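Local coordinates for protein glutaconate coenzyme a-transferase (PDB 1POI) that catalyses the transfer of coenzyme A from acetyl-CoA to glutaconate and (R)-2-hydroxyglutarate in the fermentative degradation of glutamate, at residues T5-I10 with V35-R40; D18-G23 with T44-L49; M108-A113 with D197-E202; D173-H178 with K205-T210; V209-I214 with D235-A240. All coordinates share one frame; numbering follows the deposited sequence.

Interaction 1: residues T5-I10 with V35-R40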
# COMPACT_ATOMS: atom_id res chain seq x y z
N THR A 5 -5.22 0.18 -31.20
CA THR A 5 -6.66 -0.02 -31.06
C THR A 5 -7.04 -1.48 -31.12
O THR A 5 -6.34 -2.28 -31.71
CB THR A 5 -7.45 0.76 -32.13
OG1 THR A 5 -7.65 -0.06 -33.29
CG2 THR A 5 -6.71 2.04 -32.51
N LEU A 6 -8.18 -1.83 -30.54
CA LEU A 6 -8.62 -3.21 -30.53
C LEU A 6 -8.95 -3.72 -31.93
O LEU A 6 -9.03 -4.93 -32.14
CB LEU A 6 -9.79 -3.43 -29.56
CG LEU A 6 -10.31 -4.87 -29.46
CD1 LEU A 6 -9.18 -5.77 -29.06
CD2 LEU A 6 -11.46 -5.01 -28.50
N LYS A 7 -9.17 -2.81 -32.88
CA LYS A 7 -9.48 -3.24 -34.25
C LYS A 7 -8.19 -3.60 -34.96
O LYS A 7 -8.04 -4.71 -35.48
CB LYS A 7 -10.21 -2.15 -35.05
CG LYS A 7 -10.45 -2.56 -36.52
CD LYS A 7 -11.34 -1.59 -37.28
CE LYS A 7 -12.81 -1.70 -36.86
NZ LYS A 7 -13.45 -3.05 -37.10
N ASP A 8 -7.26 -2.66 -34.93
CA ASP A 8 -5.96 -2.86 -35.53
C ASP A 8 -5.26 -4.11 -34.98
O ASP A 8 -4.90 -5.02 -35.74
CB ASP A 8 -5.10 -1.62 -35.30
CG ASP A 8 -5.65 -0.39 -36.03
OD1 ASP A 8 -6.38 -0.54 -37.05
OD2 ASP A 8 -5.33 0.74 -35.59
N ALA A 9 -5.16 -4.19 -33.66
CA ALA A 9 -4.51 -5.32 -33.00
C ALA A 9 -5.09 -6.66 -33.41
O ALA A 9 -4.38 -7.54 -33.84
CB ALA A 9 -4.56 -5.15 -31.50
N ILE A 10 -6.39 -6.81 -33.26
CA ILE A 10 -7.04 -8.06 -33.63
C ILE A 10 -6.80 -8.48 -35.09
O ILE A 10 -6.63 -9.66 -35.40
CB ILE A 10 -8.55 -7.95 -33.36
CG1 ILE A 10 -8.78 -7.99 -31.84
CG2 ILE A 10 -9.32 -8.98 -34.16
CD1 ILE A 10 -8.54 -9.38 -31.17
N VAL A 35 -13.27 -10.77 -27.76
CA VAL A 35 -14.08 -11.79 -28.39
C VAL A 35 -15.14 -11.14 -29.28
O VAL A 35 -15.62 -11.73 -30.25
CB VAL A 35 -14.70 -12.73 -27.36
CG1 VAL A 35 -15.86 -13.53 -27.96
CG2 VAL A 35 -13.64 -13.67 -26.87
N PHE A 36 -15.47 -9.90 -28.99
CA PHE A 36 -16.45 -9.22 -29.81
C PHE A 36 -15.87 -8.86 -31.16
O PHE A 36 -16.52 -9.06 -32.17
CB PHE A 36 -16.99 -7.97 -29.11
CG PHE A 36 -18.24 -8.23 -28.32
CD1 PHE A 36 -18.51 -9.50 -27.83
CD2 PHE A 36 -19.15 -7.21 -28.09
CE1 PHE A 36 -19.68 -9.77 -27.13
CE2 PHE A 36 -20.34 -7.47 -27.38
CZ PHE A 36 -20.60 -8.76 -26.90
N GLU A 37 -14.64 -8.35 -31.17
CA GLU A 37 -13.97 -7.95 -32.41
C GLU A 37 -13.63 -9.17 -33.29
O GLU A 37 -13.72 -9.11 -34.52
CB GLU A 37 -12.73 -7.13 -32.10
CG GLU A 37 -12.18 -6.41 -33.30
CD GLU A 37 -12.92 -5.11 -33.65
OE1 GLU A 37 -13.77 -4.65 -32.85
OE2 GLU A 37 -12.61 -4.53 -34.72
N ILE A 38 -13.27 -10.28 -32.67
CA ILE A 38 -12.99 -11.48 -33.43
C ILE A 38 -14.25 -11.76 -34.26
O ILE A 38 -14.19 -11.80 -35.49
CB ILE A 38 -12.66 -12.66 -32.48
CG1 ILE A 38 -11.21 -12.55 -32.01
CG2 ILE A 38 -12.93 -13.98 -33.14
CD1 ILE A 38 -10.81 -13.56 -30.90
N LEU A 39 -15.40 -11.85 -33.60
CA LEU A 39 -16.66 -12.09 -34.31
C LEU A 39 -16.95 -11.02 -35.36
O LEU A 39 -17.19 -11.32 -36.54
CB LEU A 39 -17.84 -12.11 -33.33
CG LEU A 39 -17.99 -13.38 -32.52
CD1 LEU A 39 -19.22 -13.26 -31.66
CD2 LEU A 39 -18.10 -14.55 -33.44
N ARG A 40 -16.92 -9.78 -34.91
CA ARG A 40 -17.18 -8.63 -35.75
C ARG A 40 -16.28 -8.61 -36.98
O ARG A 40 -16.62 -7.99 -37.98
CB ARG A 40 -16.98 -7.35 -34.92
CG ARG A 40 -17.62 -6.08 -35.45
CD ARG A 40 -17.40 -4.89 -34.52
NE ARG A 40 -18.10 -5.10 -33.26
CZ ARG A 40 -17.59 -4.86 -32.06
NH1 ARG A 40 -16.35 -4.38 -31.94
NH2 ARG A 40 -18.29 -5.12 -30.97
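Glu37 is the side chain that bridges the two helices, which pass each other at 68° with 9.9 Å between their local axes. Glu37 CB lies 4.1 Å from CG1 of Ile10. Glu37 CG, anti to the backbone N, is set 3.9 Å from CG2 of Ile10 and also rests against the carbonyl O of Leu6, so the aliphatic half of the glutamate is packed like an apolar residue. The bend at chi2 (80°) then turns the carboxylate across the first turn of helix 6-10, where Glu37 CD passes 4.0 Å from CA of Lys7. Glu37 OE2 offers its syn lone pair to NZ of Lys7, a salt bridge of 2.9 Å. Lys7 bends at chi3 and chi4 to bring NZ back to OE2, while its CB and CG also lie close to that oxygen. Glu37 OE1 makes a salt bridge of 2.7 Å to Arg40 NH1 on its own helix; as a hydrogen bond it is weak. Two cations thus flank one buried carboxylate, which would probably favour its ionised form. Gln41 NE2 adds a further bond to OE2. Deeper in, CD1 of Ile10 meets CG1 of Ile38. Thr5 OG1 N-caps the first helix, accepting from Asp8 N and weakly from Lys7 N. The first helix lies on strand 236-239 through Leu6 and Ala9, while helix 55-62 packs against Ile38 and Leu39 of the second.

Interaction 2: residues D18-G23 with T44-L49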
# COMPACT_ATOMS: atom_id res chain seq x y z
N ASP A 18 -6.03 -19.98 -37.12
CA ASP A 18 -5.34 -19.94 -35.83
C ASP A 18 -5.82 -20.84 -34.70
O ASP A 18 -7.02 -21.10 -34.54
CB ASP A 18 -5.37 -18.54 -35.29
CG ASP A 18 -4.34 -17.69 -35.89
OD1 ASP A 18 -3.30 -18.23 -36.28
OD2 ASP A 18 -4.55 -16.47 -35.96
N HIS A 19 -4.85 -21.29 -33.91
CA HIS A 19 -5.09 -22.09 -32.72
C HIS A 19 -4.97 -20.98 -31.68
O HIS A 19 -3.86 -20.46 -31.48
CB HIS A 19 -3.94 -23.07 -32.48
CG HIS A 19 -4.08 -23.87 -31.21
ND1 HIS A 19 -3.98 -23.31 -29.96
CD2 HIS A 19 -4.29 -25.20 -31.01
CE1 HIS A 19 -4.14 -24.25 -29.04
NE2 HIS A 19 -4.33 -25.41 -29.66
N ILE A 20 -6.10 -20.58 -31.09
CA ILE A 20 -6.11 -19.51 -30.09
C ILE A 20 -6.30 -20.04 -28.68
O ILE A 20 -6.62 -21.22 -28.48
CB ILE A 20 -7.29 -18.51 -30.31
CG1 ILE A 20 -8.62 -19.27 -30.29
CG2 ILE A 20 -7.12 -17.71 -31.57
CD1 ILE A 20 -9.80 -18.35 -30.27
N ALA A 21 -6.07 -19.15 -27.72
CA ALA A 21 -6.26 -19.45 -26.31
C ALA A 21 -6.80 -18.15 -25.65
O ALA A 21 -6.26 -17.04 -25.85
CB ALA A 21 -4.97 -19.92 -25.67
N LEU A 22 -7.92 -18.30 -24.95
CA LEU A 22 -8.55 -17.16 -24.29
C LEU A 22 -8.33 -17.27 -22.79
O LEU A 22 -8.48 -18.35 -22.20
CB LEU A 22 -10.05 -17.13 -24.62
CG LEU A 22 -10.40 -16.93 -26.11
CD1 LEU A 22 -11.82 -17.34 -26.37
CD2 LEU A 22 -10.19 -15.49 -26.55
N GLY A 23 -7.92 -16.16 -22.18
CA GLY A 23 -7.69 -16.13 -20.75
C GLY A 23 -8.96 -16.13 -19.91
O GLY A 23 -10.06 -16.31 -20.45
N THR A 44 -12.64 -16.72 -38.52
CA THR A 44 -13.27 -18.02 -38.41
C THR A 44 -12.30 -19.20 -38.47
O THR A 44 -11.08 -19.03 -38.58
CB THR A 44 -14.36 -18.13 -39.52
OG1 THR A 44 -14.92 -19.46 -39.58
CG2 THR A 44 -13.77 -17.72 -40.88
N ASP A 45 -12.84 -20.41 -38.39
CA ASP A 45 -12.05 -21.63 -38.46
C ASP A 45 -10.88 -21.58 -37.48
O ASP A 45 -9.72 -21.72 -37.86
CB ASP A 45 -11.59 -21.91 -39.90
CG ASP A 45 -12.66 -22.63 -40.73
OD1 ASP A 45 -12.92 -23.82 -40.46
OD2 ASP A 45 -13.23 -22.00 -41.67
N LEU A 46 -11.23 -21.31 -36.23
CA LEU A 46 -10.30 -21.24 -35.12
C LEU A 46 -10.35 -22.57 -34.38
O LEU A 46 -11.37 -23.28 -34.40
CB LEU A 46 -10.77 -20.15 -34.17
CG LEU A 46 -10.42 -18.67 -34.34
CD1 LEU A 46 -10.08 -18.33 -35.76
CD2 LEU A 46 -11.58 -17.83 -33.82
N THR A 47 -9.24 -22.94 -33.77
CA THR A 47 -9.17 -24.16 -32.96
C THR A 47 -8.65 -23.61 -31.63
O THR A 47 -8.12 -22.48 -31.58
CB THR A 47 -8.19 -25.26 -33.59
OG1 THR A 47 -8.83 -25.94 -34.67
CG2 THR A 47 -7.81 -26.32 -32.59
N GLY A 48 -8.84 -24.37 -30.56
CA GLY A 48 -8.33 -23.94 -29.28
C GLY A 48 -8.76 -24.83 -28.16
O GLY A 48 -9.60 -25.73 -28.33
N LEU A 49 -8.11 -24.65 -27.02
CA LEU A 49 -8.49 -25.41 -25.83
C LEU A 49 -9.41 -24.44 -25.09
O LEU A 49 -9.13 -23.23 -24.97
CB LEU A 49 -7.29 -25.74 -24.94
CG LEU A 49 -5.90 -26.17 -25.40
CD1 LEU A 49 -5.31 -26.99 -24.29
CD2 LEU A 49 -5.91 -26.98 -26.67
O HOH W 1 -9.37 -20.68 -24.21
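Strands 19-22 and 46-49 are the two parallel strands of a beta-alpha-beta unit, joined by the crossover helix 32-40, in the sheet of an open alpha/beta fold. Two direct backbone bonds hold them. Thr47 N gives its hydrogen to Asp18 O at 3.0 Å, and Thr47 O takes one from Ile20 N at 2.8 Å, so both polar backbone atoms of Thr47 are used on the same neighbour. Both donors lie in the plane of the carbonyl they reach. The axes of strands 19-22 and 46-49 diverge at 47°, and farther along a water takes over the pairing. It accepts from Leu22 N at 2.9 Å and donates to Leu49 O at 2.7 Å. On the other side of strand 19-22, His19 N donates to OD2 of Asp173. Asp18 points its carboxylate out of the contact, where OD2 accepts from His15 N. Ile20 CD1 packs against CD2 of Leu46 on one face of the sheet. On the opposite face lies the imidazole of His19, with Leu49 CD2 at its edge, 3.7 Å from NE2. Gly48 CA sits over one face of the His19 ring, 4.3 Å from the centroid and 12° off the normal, a CH-pi contact.

Interaction 3: residues M108-A113 with D197-E202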
# COMPACT_ATOMS: atom_id res chain seq x y z
N MET A 108 -1.54 -29.04 -19.97
CA MET A 108 -1.13 -28.86 -21.36
C MET A 108 -0.63 -27.46 -21.65
O MET A 108 0.44 -27.28 -22.23
CB MET A 108 -2.29 -29.21 -22.30
CG MET A 108 -2.62 -30.70 -22.28
SD MET A 108 -4.05 -31.16 -23.26
CE MET A 108 -3.79 -30.25 -24.71
N TRP A 109 -1.38 -26.46 -21.22
CA TRP A 109 -0.98 -25.09 -21.42
C TRP A 109 0.28 -24.84 -20.59
O TRP A 109 1.21 -24.18 -21.04
CB TRP A 109 -2.09 -24.14 -20.96
CG TRP A 109 -3.11 -23.78 -21.99
CD1 TRP A 109 -2.89 -23.55 -23.32
CD2 TRP A 109 -4.49 -23.44 -21.76
NE1 TRP A 109 -4.03 -23.07 -23.92
CE2 TRP A 109 -5.03 -23.00 -22.98
CE3 TRP A 109 -5.32 -23.46 -20.63
CZ2 TRP A 109 -6.36 -22.58 -23.11
CZ3 TRP A 109 -6.65 -23.04 -20.76
CH2 TRP A 109 -7.15 -22.61 -21.99
N HIS A 110 0.32 -25.37 -19.37
CA HIS A 110 1.49 -25.13 -18.54
C HIS A 110 2.76 -25.74 -19.15
O HIS A 110 3.77 -25.04 -19.30
CB HIS A 110 1.25 -25.58 -17.09
CG HIS A 110 2.29 -25.09 -16.13
ND1 HIS A 110 2.92 -25.91 -15.22
CD2 HIS A 110 2.87 -23.87 -15.99
CE1 HIS A 110 3.83 -25.22 -14.56
NE2 HIS A 110 3.82 -23.98 -15.01
N ALA A 111 2.70 -27.01 -19.52
CA ALA A 111 3.81 -27.69 -20.16
C ALA A 111 4.26 -26.92 -21.40
O ALA A 111 5.44 -26.92 -21.74
CB ALA A 111 3.42 -29.06 -20.55
N ALA A 112 3.33 -26.26 -22.09
CA ALA A 112 3.69 -25.48 -23.27
C ALA A 112 4.52 -24.27 -22.86
O ALA A 112 5.57 -23.98 -23.43
CB ALA A 112 2.45 -25.04 -24.04
N ALA A 113 4.06 -23.55 -21.84
CA ALA A 113 4.79 -22.39 -21.37
C ALA A 113 6.17 -22.83 -20.91
O ALA A 113 7.14 -22.08 -21.02
CB ALA A 113 4.04 -21.73 -20.24
N ASP A 197 -3.73 -17.53 -17.68
CA ASP A 197 -3.25 -16.34 -18.33
C ASP A 197 -1.78 -16.12 -18.60
O ASP A 197 -1.44 -15.68 -19.69
CB ASP A 197 -3.87 -15.10 -17.70
CG ASP A 197 -5.35 -15.04 -17.93
OD1 ASP A 197 -5.98 -16.11 -18.04
OD2 ASP A 197 -5.88 -13.93 -17.99
N VAL A 198 -0.91 -16.41 -17.62
CA VAL A 198 0.54 -16.21 -17.81
C VAL A 198 1.17 -17.30 -18.71
O VAL A 198 2.05 -17.02 -19.53
CB VAL A 198 1.25 -16.08 -16.45
CG1 VAL A 198 2.74 -15.81 -16.63
CG2 VAL A 198 0.65 -14.92 -15.66
N ASP A 199 0.68 -18.53 -18.56
CA ASP A 199 1.13 -19.66 -19.35
C ASP A 199 0.88 -19.38 -20.84
O ASP A 199 1.80 -19.39 -21.64
CB ASP A 199 0.34 -20.92 -18.98
CG ASP A 199 0.88 -21.63 -17.75
OD1 ASP A 199 2.00 -21.34 -17.26
OD2 ASP A 199 0.17 -22.55 -17.29
N ILE A 200 -0.37 -19.13 -21.20
CA ILE A 200 -0.70 -18.86 -22.60
C ILE A 200 -0.08 -17.60 -23.21
O ILE A 200 -0.05 -17.46 -24.44
CB ILE A 200 -2.24 -18.92 -22.84
CG1 ILE A 200 -2.97 -17.75 -22.15
CG2 ILE A 200 -2.77 -20.20 -22.28
CD1 ILE A 200 -4.47 -17.66 -22.44
N ALA A 201 0.43 -16.68 -22.38
CA ALA A 201 1.10 -15.46 -22.91
C ALA A 201 2.60 -15.75 -23.07
O ALA A 201 3.35 -14.91 -23.56
CB ALA A 201 0.92 -14.27 -21.96
N GLU A 202 3.04 -16.88 -22.51
CA GLU A 202 4.42 -17.29 -22.62
C GLU A 202 4.49 -18.25 -23.81
O GLU A 202 5.41 -18.17 -24.63
CB GLU A 202 4.90 -17.99 -21.34
CG GLU A 202 6.33 -18.51 -21.45
CD GLU A 202 7.04 -18.72 -20.10
OE1 GLU A 202 6.49 -19.41 -19.22
OE2 GLU A 202 8.17 -18.21 -19.94
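Asp197 opens the segment, anchored by a salt bridge to Arg29 and a hydrogen bond from Gly24 N. Asp199 points at the other helix, and its carboxylate lies along the edge of the His110 ring, OD1 3.0 Å from CD2, the two planes 28° apart. Outside the two segments, OD1 also forms a salt bridge with a basic side chain on a chain of a different protein in the assembly. An alanine here would remove that carboxylate and would probably weaken both the junction with the other chain and the packing at the His110 edge. The Asp199 carbonyl O touches Ala113 CB at 3.5 Å; with so small a side chain between them, the CA atoms of Ala113 and Asp199 are 5.0 Å apart. Ile200 follows with its CG2 over the five-membered ring of Trp109, 3.4 Å from the centroid and 5° off the normal, a CH-pi contact. Both residues also reach Ala21, so the two helices, crossing at 47°, pack together on one side of the parallel sheet of a Rossmann-like fold. Glu202 closes the segment, its OE1 3.5 Å from Ala113 CB.

Interaction 4: residues D173-H178 with K205-T210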
# COMPACT_ATOMS: atom_id res chain seq x y z
N ASP A 173 -1.06 -20.15 -31.37
CA ASP A 173 -0.69 -19.05 -32.24
C ASP A 173 -0.91 -17.72 -31.58
O ASP A 173 0.01 -16.90 -31.56
CB ASP A 173 -1.47 -19.12 -33.55
CG ASP A 173 -1.16 -20.37 -34.35
OD1 ASP A 173 0.04 -20.71 -34.46
OD2 ASP A 173 -2.11 -21.00 -34.85
N VAL A 174 -2.13 -17.48 -31.10
CA VAL A 174 -2.48 -16.23 -30.41
C VAL A 174 -3.07 -16.50 -29.01
O VAL A 174 -3.84 -17.46 -28.80
CB VAL A 174 -3.54 -15.39 -31.15
CG1 VAL A 174 -3.40 -13.93 -30.81
CG2 VAL A 174 -3.47 -15.61 -32.62
N ALA A 175 -2.71 -15.64 -28.07
CA ALA A 175 -3.21 -15.72 -26.72
C ALA A 175 -3.86 -14.38 -26.45
O ALA A 175 -3.27 -13.32 -26.77
CB ALA A 175 -2.10 -15.95 -25.76
N ILE A 176 -5.10 -14.40 -25.95
CA ILE A 176 -5.81 -13.15 -25.64
C ILE A 176 -6.22 -13.18 -24.18
O ILE A 176 -6.91 -14.12 -23.75
CB ILE A 176 -7.04 -12.93 -26.54
CG1 ILE A 176 -6.58 -12.86 -28.02
CG2 ILE A 176 -7.74 -11.63 -26.17
CD1 ILE A 176 -7.64 -13.15 -29.04
N ILE A 177 -5.71 -12.22 -23.40
CA ILE A 177 -6.01 -12.11 -21.97
C ILE A 177 -6.39 -10.68 -21.52
O ILE A 177 -5.96 -9.67 -22.12
CB ILE A 177 -4.81 -12.63 -21.08
CG1 ILE A 177 -3.65 -11.65 -21.10
CG2 ILE A 177 -4.35 -14.01 -21.53
CD1 ILE A 177 -2.42 -12.19 -20.40
N HIS A 178 -7.17 -10.58 -20.45
CA HIS A 178 -7.59 -9.27 -19.95
C HIS A 178 -6.97 -8.96 -18.58
O HIS A 178 -7.11 -9.74 -17.64
CB HIS A 178 -9.11 -9.19 -19.87
CG HIS A 178 -9.61 -7.83 -19.54
ND1 HIS A 178 -9.53 -6.79 -20.44
CD2 HIS A 178 -10.03 -7.28 -18.38
CE1 HIS A 178 -9.86 -5.66 -19.85
NE2 HIS A 178 -10.17 -5.93 -18.59
N LYS A 205 2.58 -17.64 -29.78
CA LYS A 205 3.53 -16.96 -30.63
C LYS A 205 3.26 -15.48 -30.58
O LYS A 205 4.19 -14.69 -30.56
CB LYS A 205 3.44 -17.45 -32.07
CG LYS A 205 4.35 -16.68 -33.02
CD LYS A 205 4.37 -17.26 -34.41
CE LYS A 205 4.95 -16.28 -35.42
NZ LYS A 205 6.29 -15.76 -35.00
N TYR A 206 1.98 -15.13 -30.65
CA TYR A 206 1.53 -13.74 -30.59
C TYR A 206 0.63 -13.57 -29.37
O TYR A 206 -0.21 -14.45 -29.10
CB TYR A 206 0.73 -13.36 -31.84
CG TYR A 206 1.56 -13.32 -33.09
CD1 TYR A 206 2.43 -12.27 -33.33
CD2 TYR A 206 1.52 -14.38 -34.01
CE1 TYR A 206 3.26 -12.27 -34.45
CE2 TYR A 206 2.33 -14.39 -35.13
CZ TYR A 206 3.21 -13.34 -35.34
OH TYR A 206 4.06 -13.36 -36.43
N THR A 207 0.79 -12.48 -28.62
CA THR A 207 -0.05 -12.23 -27.44
C THR A 207 -0.71 -10.87 -27.44
O THR A 207 -0.04 -9.84 -27.63
CB THR A 207 0.72 -12.38 -26.11
OG1 THR A 207 1.11 -13.75 -25.93
CG2 THR A 207 -0.18 -12.00 -24.93
N ILE A 208 -2.03 -10.86 -27.25
CA ILE A 208 -2.77 -9.60 -27.19
C ILE A 208 -3.31 -9.42 -25.76
O ILE A 208 -3.94 -10.35 -25.19
CB ILE A 208 -3.95 -9.55 -28.20
CG1 ILE A 208 -3.43 -9.82 -29.62
CG2 ILE A 208 -4.60 -8.14 -28.17
CD1 ILE A 208 -4.48 -10.30 -30.58
N VAL A 209 -3.02 -8.26 -25.19
CA VAL A 209 -3.47 -7.97 -23.84
C VAL A 209 -4.46 -6.79 -23.77
O VAL A 209 -4.12 -5.65 -24.14
CB VAL A 209 -2.23 -7.70 -22.89
CG1 VAL A 209 -1.47 -6.46 -23.34
CG2 VAL A 209 -2.67 -7.52 -21.43
N THR A 210 -5.71 -7.06 -23.41
CA THR A 210 -6.66 -5.94 -23.25
C THR A 210 -6.55 -5.58 -21.76
O THR A 210 -6.50 -6.48 -20.90
CB THR A 210 -8.11 -6.31 -23.59
OG1 THR A 210 -8.46 -7.54 -22.95
CG2 THR A 210 -8.31 -6.44 -25.09
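Strands 174-178 and 206-210 run parallel and in step, 14° apart, held by backbone bonds that alternate in direction from Tyr206 N to Asp173 O at one end to Thr210 N to Ile177 O at the other. The straightest, Ile208 N to Ala175 O, is 2.8 Å long with an angle of 172° at the hydrogen, and its donor lies nearly along the C=O axis. Side chains alternate between the faces. On one, Ile208 CD1 settles between Val174 CG1, at 3.8 Å, and Ile176 CG1, the two isoleucines lying side by side and pointing the same way. On the other, Ile177 CG1 meets Val209 CG2 at 4.3 Å, and Ala175 CB faces Thr207 OG1. The polar link comes at the C-terminal end. Thr210 OG1, held between its own N and carbonyl carbon (chi1 48°), stands at the edge of the His178 ring and shares a hydrogen bond of 2.8 Å with ND1. NE2 of the same ring bonds to Glu212 OE2, so both ring nitrogens are engaged and the imidazole is fixed in rotation. A leucine in place of His178 would lose both bonds and would probably leave Thr210 and Glu212 less firmly placed. At the other end Asp173 turns its carboxylate away, into a salt bridge with Lys145. Ile200 of helix 197-203 covers Ala175 and Ile177, helix 32-40 meets Ile176 on the opposite face, and strands 19-22 and 236-239 flank the pair in the sheet.

Interaction 5: residues V209-I214 with D235-A240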
# COMPACT_ATOMS: atom_id res chain seq x y z
N VAL A 209 -3.02 -8.26 -25.19
CA VAL A 209 -3.47 -7.97 -23.84
C VAL A 209 -4.46 -6.79 -23.77
O VAL A 209 -4.12 -5.65 -24.14
CB VAL A 209 -2.23 -7.70 -22.89
CG1 VAL A 209 -1.47 -6.46 -23.34
CG2 VAL A 209 -2.67 -7.52 -21.43
N THR A 210 -5.71 -7.06 -23.41
CA THR A 210 -6.66 -5.94 -23.25
C THR A 210 -6.55 -5.58 -21.76
O THR A 210 -6.50 -6.48 -20.90
CB THR A 210 -8.11 -6.31 -23.59
OG1 THR A 210 -8.46 -7.54 -22.95
CG2 THR A 210 -8.31 -6.44 -25.09
N CYS A 211 -6.46 -4.28 -21.46
CA CYS A 211 -6.32 -3.84 -20.09
C CYS A 211 -7.24 -2.67 -19.69
O CYS A 211 -7.61 -1.83 -20.51
CB CYS A 211 -4.87 -3.46 -19.89
SG CYS A 211 -4.46 -2.00 -20.77
N GLU A 212 -7.59 -2.59 -18.41
CA GLU A 212 -8.46 -1.55 -17.87
C GLU A 212 -7.77 -0.22 -17.92
O GLU A 212 -8.39 0.82 -18.06
CB GLU A 212 -8.80 -1.87 -16.43
CG GLU A 212 -9.54 -3.16 -16.24
CD GLU A 212 -10.98 -3.06 -16.66
OE1 GLU A 212 -11.48 -1.93 -16.80
OE2 GLU A 212 -11.63 -4.11 -16.85
N GLU A 213 -6.47 -0.24 -17.68
CA GLU A 213 -5.71 0.99 -17.75
C GLU A 213 -4.27 0.74 -18.15
O GLU A 213 -3.76 -0.37 -18.01
CB GLU A 213 -5.76 1.74 -16.44
CG GLU A 213 -5.48 0.87 -15.24
CD GLU A 213 -5.56 1.64 -13.96
OE1 GLU A 213 -5.38 2.89 -14.00
OE2 GLU A 213 -5.79 0.99 -12.91
N ILE A 214 -3.65 1.80 -18.63
CA ILE A 214 -2.29 1.79 -19.11
C ILE A 214 -1.50 2.78 -18.26
O ILE A 214 -1.94 3.93 -18.08
CB ILE A 214 -2.25 2.25 -20.62
CG1 ILE A 214 -2.99 1.22 -21.50
CG2 ILE A 214 -0.82 2.49 -21.11
CD1 ILE A 214 -2.99 1.54 -22.99
N ASP A 235 2.66 -8.51 -27.50
CA ASP A 235 2.69 -7.79 -28.78
C ASP A 235 1.75 -6.61 -28.94
O ASP A 235 2.14 -5.58 -29.49
CB ASP A 235 2.45 -8.75 -29.92
CG ASP A 235 3.47 -9.79 -29.95
OD1 ASP A 235 4.60 -9.43 -30.36
OD2 ASP A 235 3.17 -10.94 -29.52
N ALA A 236 0.49 -6.79 -28.54
CA ALA A 236 -0.53 -5.72 -28.62
C ALA A 236 -1.17 -5.38 -27.26
O ALA A 236 -1.71 -6.27 -26.59
CB ALA A 236 -1.63 -6.10 -29.61
N VAL A 237 -1.08 -4.11 -26.88
CA VAL A 237 -1.68 -3.60 -25.64
C VAL A 237 -2.85 -2.72 -26.05
O VAL A 237 -2.67 -1.76 -26.80
CB VAL A 237 -0.71 -2.73 -24.80
CG1 VAL A 237 -1.47 -2.04 -23.69
CG2 VAL A 237 0.37 -3.57 -24.17
N VAL A 238 -4.04 -3.06 -25.58
CA VAL A 238 -5.26 -2.30 -25.91
C VAL A 238 -6.03 -1.81 -24.67
O VAL A 238 -6.39 -2.61 -23.80
CB VAL A 238 -6.23 -3.17 -26.78
CG1 VAL A 238 -7.39 -2.34 -27.26
CG2 VAL A 238 -5.50 -3.82 -27.95
N LEU A 239 -6.30 -0.52 -24.60
CA LEU A 239 -7.06 0.04 -23.47
C LEU A 239 -8.53 -0.30 -23.63
O LEU A 239 -9.16 0.15 -24.57
CB LEU A 239 -6.88 1.56 -23.40
CG LEU A 239 -7.41 2.29 -22.15
CD1 LEU A 239 -7.03 1.56 -20.88
CD2 LEU A 239 -6.88 3.73 -22.09
N ALA A 240 -9.06 -1.16 -22.77
CA ALA A 240 -10.46 -1.54 -22.85
C ALA A 240 -11.13 -1.66 -21.47
O ALA A 240 -11.18 -2.76 -20.89
CB ALA A 240 -10.61 -2.81 -23.59
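The tightest fit here is a methyl lodged in a corner: CD1 of Leu239 pushes into the angle where the first segment turns at Glu212, 3.2 Å from Glu212 O and 3.4 Å from CA of Glu213. Chi1 of -171° sets CG of Leu239 anti to its backbone N and sends the branch there. Beyond the corner the chain turns aside and leaves the parallel sheet, which brings Ile214 against Val237 and Leu239. Ile214 CD1 fills the dip between Leu239 CB, at 3.9 Å, and Val237 CG1, which it meets tip to tip at 4.0 Å. Cys211 SG adds to this apolar cluster, touching Val237 CG1. Next along, Val209 and Val237 lie side by side, and Val209 CG1 is 3.5 Å from Val237 CG2. On the Thr210 and Val238 face the contacts are looser: Thr210 CG2 is near Val238 CB, and Ala240 CB lies against Thr210 CB. Four backbone bonds hold the parallel strands in register, from Val209 N to Ala236 O through to Ala240 N to Cys211 O. The last donor sits 27° above the carbonyl plane. Glu212 turns away, its OE2 bonded to Tyr253 OH. Strand 236-239 is one of the two edge strands of the parallel sheet within this chain; helix 6-13 packs on Ala236 and Val238, while Met314 and Thr315 of another copy of this protein close over Ile214 and Leu239.

Interactions 2, 4 and 5 are pairings within one parallel sheet, running through strands 46-49, 19-22, 174-179, 206-211 and 236-239. Interactions 4 and 5 share Val209 and Thr210, their centres 10 Å apart; interaction 2 joins interaction 4 where strand 19-22 borders 174-179. The helix pairs of interactions 1 and 3 lie on opposite sides of this sheet, about 22 Å apart between centres. Along the chain interactions 1 and 2 interlock, their segments alternating, as do 3 and 4, whereas interaction 5 begins where 4 ends. The result is a two-sided alpha/beta core, with interactions 3 and 5 reaching neighbouring chains of the assembly.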